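Local coordinates for arginase (Trypanosoma brucei brucei, PDB 4RHJ), which is of unknown function, has the arginase-deacetylase fold, and evolved without the binuclear manganese cluster of true arginases, at residues 195-199 and 246-250; 253-257 and 289-295. All coordinates share one frame; numbering follows the deposited sequence.

Interaction 1: 195-199 and 246-250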
# COMPACT_ATOMS: atom_id res chain seq x y z
N SER A 195 10.67 -16.19 -13.79
CA SER A 195 10.94 -15.10 -12.85
C SER A 195 9.89 -14.01 -12.92
O SER A 195 9.74 -13.34 -13.94
CB SER A 195 12.32 -14.52 -13.10
OG SER A 195 13.31 -15.36 -12.53
N VAL A 196 9.19 -13.80 -11.82
CA VAL A 196 8.04 -12.90 -11.81
C VAL A 196 8.29 -11.69 -10.88
O VAL A 196 8.83 -11.84 -9.79
CB VAL A 196 6.75 -13.65 -11.38
CG1 VAL A 196 5.52 -12.75 -11.46
CG2 VAL A 196 6.53 -14.90 -12.24
N GLY A 197 7.89 -10.50 -11.31
CA GLY A 197 7.99 -9.33 -10.46
C GLY A 197 9.28 -8.54 -10.50
O GLY A 197 9.36 -7.50 -9.86
N ASN A 198 10.28 -9.00 -11.26
CA ASN A 198 11.58 -8.32 -11.35
C ASN A 198 11.45 -6.83 -11.69
O ASN A 198 10.69 -6.46 -12.58
CB ASN A 198 12.46 -8.99 -12.41
CG ASN A 198 13.10 -10.28 -11.92
OD1 ASN A 198 14.05 -10.76 -12.53
ND2 ASN A 198 12.59 -10.84 -10.83
N ARG A 199 12.17 -5.97 -10.97
CA ARG A 199 12.21 -4.54 -11.34
C ARG A 199 13.57 -3.88 -11.13
O ARG A 199 13.73 -2.69 -11.35
CB ARG A 199 11.12 -3.75 -10.59
CG ARG A 199 11.10 -3.91 -9.08
CD ARG A 199 9.78 -3.40 -8.47
NE ARG A 199 9.78 -3.50 -7.02
CZ ARG A 199 9.45 -4.58 -6.33
NH1 ARG A 199 9.04 -5.67 -6.96
NH2 ARG A 199 9.52 -4.56 -5.01
N SER A 246 10.99 -9.37 -1.18
CA SER A 246 11.36 -8.18 -1.93
C SER A 246 10.43 -7.98 -3.15
O SER A 246 10.30 -6.86 -3.68
CB SER A 246 12.81 -8.26 -2.38
OG SER A 246 12.93 -9.15 -3.48
N VAL A 247 9.76 -9.04 -3.58
CA VAL A 247 8.85 -8.95 -4.73
C VAL A 247 7.67 -8.03 -4.45
O VAL A 247 7.17 -7.37 -5.36
CB VAL A 247 8.29 -10.33 -5.18
CG1 VAL A 247 7.14 -10.81 -4.31
CG2 VAL A 247 7.80 -10.26 -6.65
N LEU A 248 7.20 -7.97 -3.20
CA LEU A 248 6.06 -7.12 -2.87
C LEU A 248 6.49 -5.66 -2.96
O LEU A 248 7.61 -5.37 -3.35
CB LEU A 248 5.53 -7.45 -1.46
CG LEU A 248 4.89 -8.83 -1.31
CD1 LEU A 248 4.53 -9.17 0.13
CD2 LEU A 248 3.66 -8.90 -2.16
N ASP A 249 5.61 -4.74 -2.62
CA ASP A 249 6.01 -3.35 -2.57
C ASP A 249 6.65 -3.13 -1.19
O ASP A 249 6.36 -3.88 -0.26
CB ASP A 249 4.82 -2.42 -2.82
CG ASP A 249 5.23 -1.03 -3.26
OD1 ASP A 249 5.28 -0.14 -2.38
OD2 ASP A 249 5.53 -0.83 -4.46
N PRO A 250 7.54 -2.14 -1.07
CA PRO A 250 8.03 -1.77 0.26
C PRO A 250 6.89 -1.28 1.17
O PRO A 250 7.02 -1.34 2.40
CB PRO A 250 9.04 -0.65 -0.03
CG PRO A 250 9.44 -0.85 -1.46
CD PRO A 250 8.24 -1.40 -2.15

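Interaction 2: 253-257 and 289-295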
# COMPACT_ATOMS: atom_id res chain seq x y z
N ALA A 253 5.70 -4.91 2.24
CA ALA A 253 6.79 -5.70 2.81
C ALA A 253 8.11 -4.91 2.97
O ALA A 253 9.10 -5.22 2.32
CB ALA A 253 7.03 -6.95 1.96
N PRO A 254 8.11 -3.90 3.85
CA PRO A 254 9.30 -3.07 4.04
C PRO A 254 10.55 -3.81 4.52
O PRO A 254 11.66 -3.30 4.34
CB PRO A 254 8.85 -2.05 5.09
CG PRO A 254 7.66 -2.64 5.70
CD PRO A 254 6.99 -3.44 4.67
N ALA A 255 10.39 -5.01 5.07
CA ALA A 255 11.46 -5.67 5.82
C ALA A 255 12.45 -6.45 4.98
O ALA A 255 12.70 -7.63 5.23
CB ALA A 255 10.87 -6.59 6.86
N VAL A 256 13.05 -5.77 4.00
CA VAL A 256 14.03 -6.37 3.10
C VAL A 256 15.27 -5.47 2.91
O VAL A 256 15.15 -4.25 3.00
CB VAL A 256 13.41 -6.68 1.72
CG1 VAL A 256 12.25 -7.66 1.86
CG2 VAL A 256 12.92 -5.40 1.04
N ASP A 257 16.42 -6.08 2.63
CA ASP A 257 17.73 -5.39 2.48
C ASP A 257 17.69 -4.00 1.81
O ASP A 257 17.65 -2.97 2.51
CB ASP A 257 18.69 -6.31 1.69
CG ASP A 257 20.15 -5.94 1.89
OD1 ASP A 257 20.45 -5.30 2.92
OD2 ASP A 257 21.00 -6.30 1.03
N TYR A 289 13.02 -11.72 4.72
CA TYR A 289 12.44 -10.99 5.82
C TYR A 289 13.41 -10.88 6.99
O TYR A 289 13.99 -11.85 7.45
CB TYR A 289 11.13 -11.66 6.26
CG TYR A 289 10.66 -11.27 7.64
CD1 TYR A 289 10.13 -10.01 7.88
CD2 TYR A 289 10.79 -12.14 8.72
CE1 TYR A 289 9.72 -9.64 9.16
CE2 TYR A 289 10.38 -11.78 10.01
CZ TYR A 289 9.84 -10.53 10.22
OH TYR A 289 9.42 -10.15 11.48
N ASN A 290 13.58 -9.66 7.46
CA ASN A 290 14.49 -9.37 8.54
C ASN A 290 13.81 -8.39 9.49
O ASN A 290 13.57 -7.24 9.14
CB ASN A 290 15.81 -8.80 8.00
CG ASN A 290 16.80 -8.44 9.10
OD1 ASN A 290 16.46 -8.38 10.27
ND2 ASN A 290 18.03 -8.17 8.70
N PRO A 291 13.51 -8.87 10.71
CA PRO A 291 12.73 -8.16 11.73
C PRO A 291 13.24 -6.75 11.96
O PRO A 291 12.45 -5.85 12.23
CB PRO A 291 12.91 -9.02 12.98
CG PRO A 291 14.10 -9.88 12.68
CD PRO A 291 14.03 -10.14 11.23
N ASP A 292 14.54 -6.56 11.78
CA ASP A 292 15.19 -5.29 12.08
C ASP A 292 14.85 -4.19 11.08
O ASP A 292 15.01 -3.01 11.37
CB ASP A 292 16.71 -5.49 12.19
CG ASP A 292 17.13 -6.18 13.49
OD1 ASP A 292 16.29 -6.27 14.40
OD2 ASP A 292 18.29 -6.63 13.61
N LEU A 293 14.37 -4.59 9.91
CA LEU A 293 14.15 -3.69 8.78
C LEU A 293 12.68 -3.37 8.56
O LEU A 293 12.31 -2.66 7.64
CB LEU A 293 14.74 -4.29 7.49
CG LEU A 293 16.16 -4.88 7.52
CD1 LEU A 293 16.48 -5.46 6.18
CD2 LEU A 293 17.23 -3.85 7.91
N ASP A 294 11.83 -3.90 9.44
CA ASP A 294 10.39 -3.81 9.29
C ASP A 294 9.80 -2.50 9.80
O ASP A 294 10.39 -1.81 10.63
CB ASP A 294 9.71 -4.99 10.00
CG ASP A 294 8.45 -5.46 9.28
OD1 ASP A 294 7.96 -4.77 8.36
OD2 ASP A 294 7.93 -6.53 9.66
N VAL A 295 8.62 -2.15 9.30
CA VAL A 295 7.87 -1.03 9.86
C VAL A 295 6.92 -1.66 10.86
O VAL A 295 6.32 -2.71 10.58
CB VAL A 295 7.11 -0.18 8.79
CG1 VAL A 295 6.04 0.70 9.44
CG2 VAL A 295 8.06 0.69 7.97

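Interaction 1: 195-199 and 246-250
Arg199 directs its two terminal nitrogens to the backbone carbonyls of Ser246, Val247 and Leu248. Arg199 NH2 donates to Ser246 O at 2.8 Å, nearly in line with that C=O bond (169°). It also gives a weak bond to Leu248 O and a hydrogen bond to Val260 O. Arg199 NH1 reaches Val247 O at 3.0 Å and comes in above the carbonyl plane. A weak bond also runs from Arg199 NH1 back to Gly197 O. The chain runs extended from CG to NE, which carries the charged group across to the other loop. The carbonyl dipoles probably help to balance the buried charge.

Both loops follow C-terminal ends of parallel strands, 190-196 and 239-244, in the central sheet of the arginase-deacetylase fold. Asp244, which binds manganese in another structure of this protein, accepts a bond from Ser246 N.

Packing is lighter. CG2 of Val247 lies anti to the backbone N and meets Val196 O at 3.7 Å and Gly197 CA at 3.9 Å. Gly197 has a positive phi, 89°, and with no side chain its CA can lie directly against this methyl. Val247 also packs on Phe168 and on Leu269 of helix 266-274.

Interaction 2: 253-257 and 289-295
The methyl group of Ala255 touches both Tyr289 and Asp294. Ala255 CB lies 3.6 Å from Tyr289 CD1, and its approach to the ring is oblique. Ala255 CB is also 3.6 Å from Asp294 CG, so it rests against the carboxylate as well. Asp294 OD2 lies at the edge of the Tyr289 ring and in its plane. Pro291 N lies over one face of that ring, offset toward the rim.

Pro254 and Asp294 lie at a slant to each other, with Pro254 CG 3.4 Å from Asp294 OD1. This oxygen also takes a bond from the Thr304 hydroxyl and a weak one from Val295 N. The Pro254 ring then continues onto Val295, with CG 4.0 Å from Val295 CB. Leu293 points toward the other loop. With its CG anti to the carbonyl carbon (chi1 -47°), the side chain reaches the Val256-Asp257 peptide, and Leu293 CD1 is 3.5 Å from Val256 C.

One hydrogen bond joins the two loops. Asn290 N donates to Ala255 O at 3.1 Å, with the donor tilted 27° from the carbonyl plane. Tyr289 CA makes a CH...O contact with the same oxygen. Ala255 is the centre of an inverse gamma turn, closed by Val256 N to Pro254 O. Within 289-295, Asn290 OD1 accepts from Asp292 N, an Asx turn.

Arg297 of the second subunit donates to Val256 O, Lys298 of that subunit forms a salt bridge with Asp292, and Val295 meets Val295 of the third subunit. Within the chain, the contact joins the loop between strand 239-244 and helix 266-274 to the loop between strand 281-287 and helix 303-316. Thr304 and Leu308 of helix 303-316 pack against Tyr289.

Overall arrangement
From the N terminus, the chain first passes strand 190-196 and the loop ending at 199. Interaction 1 brings 246-250 back to it and closes a loop that holds helix 203-211 and strands 215-217 and 239-244. Interaction 2 starts soon after, at 253-257, and closes on 289-295 around helix 266-274 and strand 281-287. The two follow in series and neither nest nor cross. They share the long loop after strand 239-244, which interaction 1 ties to one side and interaction 2 to the other. They touch where Ser246 packs on Val256 and Leu248 on Ala253. Both also meet the second subunit.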